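PDB 5NNP: N-terminal acetyltransferase-like protein from Chaetomium thermophilum, which probably serves as the TPR-like auxiliary subunit of an N-terminal acetyltransferase of the NatA type, bound here to two other protein chains. Local coordinates for residues A[566-571]-A[683-688]; A[675-680]-A[704-709]; A[690-695]-A[714-719]. One frame throughout, in Å; residues are numbered along the deposited sequence.

Contact 1 of 3, residues A[566-571]-A[683-688]; sequences LYLSMY and YIRKKK
Arg685 reaches from the end of helix 673-685 to helix 554-572, where its aliphatic chain and the inner part of its guanidinium meet Leu568 and Tyr571. The tyrosine ring crosses the stem obliquely: its CE2 is 3.7 Å from Arg685 CB, and its CD2 is 3.4 Å from Arg685 CD. At the far end, Tyr571 CD2 borders the edge of the guanidinium, and the two planes are turned 68° apart, so the groups do not stack. Leu568 crosses the arginine at about a right angle and brings its CD2 methyl over one guanidinium face, near the rim; Leu568 CD2 is 3.6 Å from Arg685 CD. Two torsions make this reach possible. Arg685 starts with CG opposite its carbonyl carbon (chi1 -71°) and then runs fully extended to NE, while Tyr571 has CG opposite its own backbone N (chi1 180°), which swings the ring across to the stem.

The charged head is gripped by two carboxylates: NE forms a salt bridge with Asp572 and NH1 with Glu681, which tie the arginine to both helices. Just beyond, a Schellman motif ends the arginine's helix, with Lys687 at positive phi and Lys688 N bonded back to Tyr683 O. Leu655 of helix 654-668 touches both Tyr571 and Arg685, and helix 689-702 packs on the neighbouring Tyr683 and Ile684, placing this surface contact in an all-helical, TPR-like stack.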
loop_
_atom_site.group_PDB
_atom_site.type_symbol
_atom_site.label_atom_id
_atom_site.label_comp_id
_atom_site.label_asym_id
_atom_site.label_seq_id
_atom_site.Cartn_x
_atom_site.Cartn_y
_atom_site.Cartn_z
ATOM N N LEU A 566 15.553 -1.925 20.180
ATOM C CA LEU A 566 16.412 -3.064 20.480
ATOM C C LEU A 566 17.894 -2.697 20.378
ATOM O O LEU A 566 18.715 -3.228 21.130
ATOM C CB LEU A 566 16.088 -4.236 19.551
ATOM C CG LEU A 566 16.887 -5.532 19.722
ATOM C CD1 LEU A 566 16.903 -6.000 21.183
ATOM C CD2 LEU A 566 16.347 -6.634 18.794
ATOM N N TYR A 567 18.241 -1.791 19.465
ATOM C CA TYR A 567 19.627 -1.308 19.376
ATOM C C TYR A 567 19.976 -0.429 20.583
ATOM O O TYR A 567 21.088 -0.494 21.109
ATOM C CB TYR A 567 19.871 -0.529 18.075
ATOM C CG TYR A 567 20.121 -1.388 16.845
ATOM C CD1 TYR A 567 21.152 -2.320 16.823
ATOM C CD2 TYR A 567 19.339 -1.251 15.701
ATOM C CE1 TYR A 567 21.391 -3.100 15.708
ATOM C CE2 TYR A 567 19.570 -2.033 14.577
ATOM C CZ TYR A 567 20.599 -2.951 14.586
ATOM O OH TYR A 567 20.837 -3.722 13.471
ATOM N N LEU A 568 19.022 0.402 20.999
ATOM C CA LEU A 568 19.155 1.214 22.198
ATOM C C LEU A 568 19.429 0.340 23.421
ATOM O O LEU A 568 20.284 0.653 24.266
ATOM C CB LEU A 568 17.888 2.031 22.423
ATOM C CG LEU A 568 17.829 3.388 21.740
ATOM C CD1 LEU A 568 16.421 3.979 21.846
ATOM C CD2 LEU A 568 18.882 4.311 22.350
ATOM N N SER A 569 18.678 -0.753 23.507
ATOM C CA SER A 569 18.859 -1.720 24.577
ATOM C C SER A 569 20.252 -2.335 24.506
ATOM O O SER A 569 20.954 -2.409 25.514
ATOM C CB SER A 569 17.790 -2.805 24.499
ATOM O OG SER A 569 18.211 -3.982 25.162
ATOM N N MET A 570 20.648 -2.769 23.309
ATOM C CA MET A 570 21.976 -3.343 23.103
ATOM C C MET A 570 23.085 -2.357 23.446
ATOM O O MET A 570 24.162 -2.761 23.879
ATOM C CB MET A 570 22.146 -3.820 21.660
ATOM C CG MET A 570 21.253 -4.980 21.272
ATOM S SD MET A 570 21.210 -5.199 19.476
ATOM C CE MET A 570 22.928 -5.591 19.129
ATOM N N TYR A 571 22.828 -1.067 23.256
ATOM C CA TYR A 571 23.834 -0.059 23.567
ATOM C C TYR A 571 24.052 0.065 25.068
ATOM O O TYR A 571 25.165 0.349 25.509
ATOM C CB TYR A 571 23.460 1.313 22.990
ATOM C CG TYR A 571 24.481 2.407 23.299
ATOM C CD1 TYR A 571 25.722 2.428 22.671
ATOM C CD2 TYR A 571 24.198 3.417 24.215
ATOM C CE1 TYR A 571 26.654 3.424 22.946
ATOM C CE2 TYR A 571 25.120 4.419 24.492
ATOM C CZ TYR A 571 26.352 4.420 23.859
ATOM O OH TYR A 571 27.280 5.419 24.134
ATOM N N TYR A 683 20.064 10.039 19.853
ATOM C CA TYR A 683 20.970 11.172 19.637
ATOM C C TYR A 683 21.742 11.658 20.871
ATOM O O TYR A 683 22.889 12.096 20.736
ATOM C CB TYR A 683 20.202 12.348 19.040
ATOM C CG TYR A 683 19.812 12.127 17.599
ATOM C CD1 TYR A 683 20.732 11.654 16.679
ATOM C CD2 TYR A 683 18.521 12.376 17.164
ATOM C CE1 TYR A 683 20.382 11.451 15.361
ATOM C CE2 TYR A 683 18.162 12.175 15.852
ATOM C CZ TYR A 683 19.097 11.711 14.954
ATOM O OH TYR A 683 18.744 11.509 13.644
ATOM N N ILE A 684 21.150 11.608 22.063
ATOM C CA ILE A 684 21.931 12.000 23.244
ATOM C C ILE A 684 23.104 11.044 23.431
ATOM O O ILE A 684 24.207 11.458 23.801
ATOM C CB ILE A 684 21.105 12.029 24.544
ATOM C CG1 ILE A 684 20.189 10.817 24.622
ATOM C CG2 ILE A 684 20.299 13.307 24.635
ATOM C CD1 ILE A 684 19.186 10.911 25.727
ATOM N N ARG A 685 22.856 9.765 23.152
ATOM C CA ARG A 685 23.876 8.728 23.263
ATOM C C ARG A 685 24.954 8.914 22.197
ATOM O O ARG A 685 26.137 8.650 22.429
ATOM C CB ARG A 685 23.232 7.342 23.155
ATOM C CG ARG A 685 22.387 6.962 24.372
ATOM C CD ARG A 685 21.666 5.651 24.150
ATOM N NE ARG A 685 20.898 5.190 25.309
ATOM C CZ ARG A 685 19.813 5.794 25.793
ATOM N NH1 ARG A 685 19.367 6.921 25.246
ATOM N NH2 ARG A 685 19.179 5.279 26.842
ATOM N N LYS A 686 24.528 9.389 21.033
ATOM C CA LYS A 686 25.414 9.651 19.908
ATOM C C LYS A 686 26.198 10.945 20.116
ATOM O O LYS A 686 27.048 11.296 19.298
ATOM C CB LYS A 686 24.602 9.726 18.612
ATOM C CG LYS A 686 24.932 8.663 17.579
ATOM C CD LYS A 686 24.128 8.878 16.291
ATOM C CE LYS A 686 24.949 8.467 15.076
ATOM N NZ LYS A 686 24.285 8.816 13.791
ATOM N N LYS A 687 25.887 11.651 21.203
ATOM C CA LYS A 687 26.492 12.945 21.541
ATOM C C LYS A 687 26.135 14.052 20.543
ATOM O O LYS A 687 26.829 15.070 20.452
ATOM C CB LYS A 687 28.016 12.823 21.639
ATOM C CG LYS A 687 28.509 11.748 22.588
ATOM C CD LYS A 687 27.960 11.949 23.981
ATOM C CE LYS A 687 28.596 10.968 24.954
ATOM N NZ LYS A 687 30.083 11.057 24.915
ATOM N N LYS A 688 25.054 13.851 19.803
ATOM C CA LYS A 688 24.586 14.837 18.840
ATOM C C LYS A 688 23.403 15.593 19.425
ATOM O O LYS A 688 22.253 15.324 19.100
ATOM C CB LYS A 688 24.209 14.169 17.515
ATOM C CG LYS A 688 25.381 13.497 16.800
ATOM C CD LYS A 688 26.486 14.505 16.444
ATOM C CE LYS A 688 27.749 13.828 15.892
ATOM N NZ LYS A 688 27.520 13.059 14.630
#

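Contact 2 of 3, residues A[675-680]-A[704-709]; sequences GQIAGF and KNHPKV. Unlike the reference sequence in segment 704-709: Lys708 (reference Asn).
His706 ND1 accepts the backbone N-H of Lys708 at 2.8 Å, and this bond fixes the ring with CE1 and NE2 beside Ile677. This is a side-chain capping bond: His706 is the N-cap of helix 707-723 and takes up an amide of the first turn. The bond is moderately bent, 146° at the hydrogen, but the donor sits only 5° out of the ring plane. With CG opposite the backbone N (chi1 -173°), the imidazole folds back over the helix start while its CE1 and NE2 lie next to the isoleucine.

In this TPR-like array of helices, the contact joins two helices that lie either side of helix 689-702 in the sequence. Ile677 carries it from the far side, and its two branches do different work. The CG1 arm ends in CD1, which meets the histidine 3.6 Å from His706 CE1 and approaches the ring obliquely. The same methyl lies 3.9 Å from Lys708 CB. An alanine at the cap position, having no ND1, would probably leave the Lys708 amide without its mate and open a gap beside the Ile677 methyl.

Lys708, an asparagine in the reference sequence, bends at its second torsion, which turns the chain obliquely across the isoleucine; its ammonium then forms a salt bridge with Glu711. The carbonyl of Ile677 accepts from Gln712, a polar tie between the same two helices. The other branch of Ile677 completes the packing: CG2 rests 3.9 Å from Lys708 CG.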
loop_
_atom_site.group_PDB
_atom_site.type_symbol
_atom_site.label_atom_id
_atom_site.label_comp_id
_atom_site.label_asym_id
_atom_site.label_seq_id
_atom_site.Cartn_x
_atom_site.Cartn_y
_atom_site.Cartn_z
ATOM N N GLY A 675 8.282 7.766 17.797
ATOM C CA GLY A 675 9.460 7.941 16.969
ATOM C C GLY A 675 10.364 9.057 17.463
ATOM O O GLY A 675 11.574 8.874 17.550
ATOM N N GLN A 676 9.776 10.204 17.798
ATOM C CA GLN A 676 10.519 11.353 18.332
ATOM C C GLN A 676 11.190 11.069 19.679
ATOM O O GLN A 676 12.323 11.498 19.939
ATOM C CB GLN A 676 9.587 12.556 18.468
ATOM C CG GLN A 676 9.013 13.016 17.136
ATOM C CD GLN A 676 10.095 13.513 16.209
ATOM O OE1 GLN A 676 11.257 13.595 16.604
ATOM N NE2 GLN A 676 9.725 13.855 14.969
ATOM N N ILE A 677 10.478 10.352 20.536
ATOM C CA ILE A 677 11.018 9.956 21.827
ATOM C C ILE A 677 12.205 9.015 21.634
ATOM O O ILE A 677 13.230 9.148 22.313
ATOM C CB ILE A 677 9.950 9.276 22.701
ATOM C CG1 ILE A 677 8.803 10.247 22.979
ATOM C CG2 ILE A 677 10.554 8.791 24.000
ATOM C CD1 ILE A 677 7.572 9.587 23.581
ATOM N N ALA A 678 12.069 8.082 20.691
ATOM C CA ALA A 678 13.126 7.114 20.409
ATOM C C ALA A 678 14.324 7.784 19.749
ATOM O O ALA A 678 15.473 7.439 20.041
ATOM C CB ALA A 678 12.606 5.984 19.532
ATOM N N GLY A 679 14.050 8.733 18.860
ATOM C CA GLY A 679 15.102 9.524 18.256
ATOM C C GLY A 679 15.921 10.263 19.308
ATOM O O GLY A 679 17.158 10.286 19.259
ATOM N N PHE A 680 15.233 10.869 20.270
ATOM C CA PHE A 680 15.922 11.600 21.317
ATOM C C PHE A 680 16.921 10.704 22.055
ATOM O O PHE A 680 18.093 11.062 22.221
ATOM C CB PHE A 680 14.925 12.191 22.304
ATOM C CG PHE A 680 15.576 12.982 23.399
ATOM C CD1 PHE A 680 16.056 12.349 24.533
ATOM C CD2 PHE A 680 15.725 14.352 23.289
ATOM C CE1 PHE A 680 16.667 13.064 25.538
ATOM C CE2 PHE A 680 16.332 15.071 24.292
ATOM C CZ PHE A 680 16.804 14.427 25.419
ATOM N N LYS A 704 2.749 18.396 24.702
ATOM C CA LYS A 704 3.482 19.207 25.673
ATOM C C LYS A 704 3.731 18.475 26.993
ATOM O O LYS A 704 4.851 18.468 27.491
ATOM C CB LYS A 704 2.729 20.517 25.942
ATOM C CG LYS A 704 3.348 21.389 27.027
ATOM C CD LYS A 704 2.611 22.719 27.173
ATOM C CE LYS A 704 3.192 23.587 28.298
ATOM N NZ LYS A 704 2.749 23.174 29.667
ATOM N N ASN A 705 2.702 17.838 27.543
ATOM C CA ASN A 705 2.814 17.255 28.883
ATOM C C ASN A 705 2.996 15.740 28.916
ATOM O O ASN A 705 2.818 15.116 29.957
ATOM C CB ASN A 705 1.590 17.629 29.717
ATOM C CG ASN A 705 1.380 19.122 29.797
ATOM O OD1 ASN A 705 0.535 19.676 29.096
ATOM N ND2 ASN A 705 2.159 19.789 30.647
ATOM N N HIS A 706 3.352 15.153 27.784
ATOM C CA HIS A 706 3.735 13.749 27.751
ATOM C C HIS A 706 4.864 13.482 28.743
ATOM O O HIS A 706 5.869 14.192 28.748
ATOM C CB HIS A 706 4.164 13.358 26.341
ATOM C CG HIS A 706 4.429 11.894 26.162
ATOM N ND1 HIS A 706 5.398 11.216 26.874
ATOM C CD2 HIS A 706 3.867 10.987 25.329
ATOM C CE1 HIS A 706 5.416 9.952 26.488
ATOM N NE2 HIS A 706 4.498 9.789 25.552
ATOM N N PRO A 707 4.699 12.455 29.589
ATOM C CA PRO A 707 5.644 12.177 30.681
ATOM C C PRO A 707 7.076 11.977 30.187
ATOM O O PRO A 707 8.014 12.407 30.854
ATOM C CB PRO A 707 5.098 10.885 31.299
ATOM C CG PRO A 707 3.656 10.859 30.905
ATOM C CD PRO A 707 3.598 11.479 29.546
ATOM N N LYS A 708 7.234 11.339 29.029
ATOM C CA LYS A 708 8.563 11.062 28.494
ATOM C C LYS A 708 9.238 12.335 27.988
ATOM O O LYS A 708 10.435 12.526 28.206
ATOM C CB LYS A 708 8.493 10.020 27.370
ATOM C CG LYS A 708 9.184 8.688 27.686
ATOM C CD LYS A 708 10.666 8.876 28.020
ATOM C CE LYS A 708 11.361 7.542 28.270
ATOM N NZ LYS A 708 12.698 7.706 28.921
ATOM N N VAL A 709 8.481 13.202 27.315
ATOM C CA VAL A 709 9.076 14.419 26.760
ATOM C C VAL A 709 9.487 15.338 27.906
ATOM O O VAL A 709 10.416 16.130 27.778
ATOM C CB VAL A 709 8.120 15.172 25.784
ATOM C CG1 VAL A 709 7.588 14.231 24.698
ATOM C CG2 VAL A 709 6.975 15.803 26.529
#

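Contact 3 of 3, residues A[690-695]-A[714-719]; sequences LLALRC and AKLRKI
Leu716 pushes its two methyls toward Ala692 and Leu693, one to each, in the buried seam of an antiparallel helical hairpin: helices 689-702 and 707-723 follow one another in the chain and run in opposite directions, as paired helices do in TPR-like folds. The backbones come to 8.1 Å between Leu693 CA and Leu716 CA. At that spacing Leu716 bridges the two helices. Its CG stands opposite the backbone N (chi1 -167°), and the fork then splits, CD1 going to the small alanine and CD2 to the leucine. Ala692 CB is 4.1 Å from Leu716 CD1, an easy van der Waals distance. All three residues are buried, and the contact between them is purely apolar.

The outer face of helix 707-723 is a different matter. Ala714 and Lys718 are exposed there and take no part in the seam, so one turn of the helix passes from greasy core to solvent. Helix 689-702 has further neighbours: Leu690 and Leu693 touch the C-terminal helix 729-739, and Leu690, Leu691, Leu693 and Arg694 also pack on the chain of a putative uncharacterized protein. Helix 673-685 also borders the seam, where its Phe680 and Ile684 reach Leu716. Within the seam itself the two leucine side chains meet at about a right angle, with Leu693 CD1 4.0 Å from Leu716 CD2.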
loop_
_atom_site.group_PDB
_atom_site.type_symbol
_atom_site.label_atom_id
_atom_site.label_comp_id
_atom_site.label_asym_id
_atom_site.label_seq_id
_atom_site.Cartn_x
_atom_site.Cartn_y
_atom_site.Cartn_z
ATOM N N LEU A 690 22.178 18.553 19.099
ATOM C CA LEU A 690 21.328 19.414 18.283
ATOM C C LEU A 690 20.156 18.625 17.675
ATOM O O LEU A 690 19.022 19.106 17.630
ATOM C CB LEU A 690 22.144 20.085 17.181
ATOM C CG LEU A 690 21.403 21.226 16.487
ATOM C CD1 LEU A 690 20.878 22.214 17.514
ATOM C CD2 LEU A 690 22.284 21.930 15.467
ATOM N N LEU A 691 20.434 17.411 17.211
ATOM C CA LEU A 691 19.391 16.547 16.680
ATOM C C LEU A 691 18.481 16.065 17.802
ATOM O O LEU A 691 17.270 15.951 17.631
ATOM C CB LEU A 691 20.002 15.356 15.936
ATOM C CG LEU A 691 20.854 15.739 14.723
ATOM C CD1 LEU A 691 21.301 14.505 13.950
ATOM C CD2 LEU A 691 20.076 16.688 13.834
ATOM N N ALA A 692 19.080 15.780 18.952
ATOM C CA ALA A 692 18.323 15.436 20.148
ATOM C C ALA A 692 17.254 16.489 20.437
ATOM O O ALA A 692 16.091 16.156 20.658
ATOM C CB ALA A 692 19.266 15.282 21.349
ATOM N N LEU A 693 17.656 17.758 20.421
ATOM C CA LEU A 693 16.736 18.859 20.662
ATOM C C LEU A 693 15.636 18.906 19.610
ATOM O O LEU A 693 14.482 19.229 19.905
ATOM C CB LEU A 693 17.489 20.181 20.678
ATOM C CG LEU A 693 16.631 21.410 20.950
ATOM C CD1 LEU A 693 15.879 21.245 22.258
ATOM C CD2 LEU A 693 17.506 22.649 20.983
ATOM N N ARG A 694 15.998 18.582 18.377
ATOM C CA ARG A 694 15.052 18.645 17.281
ATOM C C ARG A 694 13.924 17.655 17.497
ATOM O O ARG A 694 12.752 17.999 17.347
ATOM C CB ARG A 694 15.759 18.375 15.971
ATOM C CG ARG A 694 14.879 18.370 14.752
ATOM C CD ARG A 694 15.785 18.215 13.558
ATOM N NE ARG A 694 15.083 18.172 12.286
ATOM C CZ ARG A 694 14.933 17.078 11.552
ATOM N NH1 ARG A 694 15.418 15.913 11.965
ATOM N NH2 ARG A 694 14.287 17.156 10.401
ATOM N N CYS A 695 14.298 16.426 17.852
ATOM C CA CYS A 695 13.355 15.402 18.281
ATOM C C CYS A 695 12.502 15.861 19.449
ATOM O O CYS A 695 11.281 15.718 19.427
ATOM C CB CYS A 695 14.095 14.131 18.678
ATOM S SG CYS A 695 14.761 13.226 17.297
ATOM N N ALA A 714 14.123 17.412 30.884
ATOM C CA ALA A 714 14.918 17.607 32.082
ATOM C C ALA A 714 16.279 16.924 31.967
ATOM O O ALA A 714 17.279 17.433 32.472
ATOM C CB ALA A 714 14.164 17.090 33.301
ATOM N N LYS A 715 16.316 15.769 31.313
ATOM C CA LYS A 715 17.564 15.016 31.179
ATOM C C LYS A 715 18.540 15.754 30.261
ATOM O O LYS A 715 19.753 15.725 30.466
ATOM C CB LYS A 715 17.284 13.599 30.650
ATOM C CG LYS A 715 18.469 12.634 30.716
ATOM C CD LYS A 715 18.012 11.178 30.541
ATOM C CE LYS A 715 17.261 10.964 29.216
ATOM N NZ LYS A 715 16.712 9.579 29.025
ATOM N N LEU A 716 17.996 16.430 29.256
ATOM C CA LEU A 716 18.817 17.146 28.290
ATOM C C LEU A 716 19.505 18.338 28.934
ATOM O O LEU A 716 20.698 18.563 28.743
ATOM C CB LEU A 716 17.962 17.613 27.111
ATOM C CG LEU A 716 18.644 18.117 25.840
ATOM C CD1 LEU A 716 19.345 16.984 25.096
ATOM C CD2 LEU A 716 17.607 18.781 24.949
ATOM N N ARG A 717 18.741 19.100 29.699
ATOM C CA ARG A 717 19.257 20.323 30.288
ATOM C C ARG A 717 20.485 20.093 31.174
ATOM O O ARG A 717 21.381 20.935 31.221
ATOM C CB ARG A 717 18.158 21.021 31.082
ATOM C CG ARG A 717 17.077 21.645 30.211
ATOM C CD ARG A 717 16.335 22.713 30.991
ATOM N NE ARG A 717 15.689 23.695 30.126
ATOM C CZ ARG A 717 14.468 23.553 29.624
ATOM N NH1 ARG A 717 13.759 22.462 29.898
ATOM N NH2 ARG A 717 13.958 24.504 28.849
ATOM N N LYS A 718 20.528 18.957 31.867
ATOM C CA LYS A 718 21.696 18.605 32.675
ATOM C C LYS A 718 22.936 18.409 31.796
ATOM O O LYS A 718 24.019 18.915 32.110
ATOM C CB LYS A 718 21.430 17.338 33.501
ATOM C CG LYS A 718 22.650 16.836 34.281
ATOM C CD LYS A 718 22.371 15.525 35.005
ATOM C CE LYS A 718 23.627 14.998 35.685
ATOM N NZ LYS A 718 24.263 16.023 36.558
ATOM N N ILE A 719 22.766 17.673 30.699
ATOM C CA ILE A 719 23.855 17.360 29.779
ATOM C C ILE A 719 24.418 18.623 29.142
ATOM O O ILE A 719 25.634 18.784 29.027
ATOM C CB ILE A 719 23.383 16.390 28.671
ATOM C CG1 ILE A 719 22.801 15.125 29.300
ATOM C CG2 ILE A 719 24.522 16.034 27.730
ATOM C CD1 ILE A 719 23.667 14.553 30.429
#

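In the fold
Contact 3 is the buried one and wholly apolar; contacts 1 and 2 lie nearer the surface and mix hydrocarbon with charge or a helix cap. Helix 673-685 joins the set: contact 1 fastens its C-terminal end to helix 554-572, while contact 2 fastens its N-terminal half to the start of helix 707-723, which contact 3 then pairs with helix 689-702. The centres lie about 11 to 15 Å apart, and the contacts touch directly. Phe680 and Tyr683, which carry neither contact 1 nor contact 2, pack from their segments onto residues of contact 3. Near contacts 1 and 3 a second protein chain also approaches, whereas contact 2 stays within this chain.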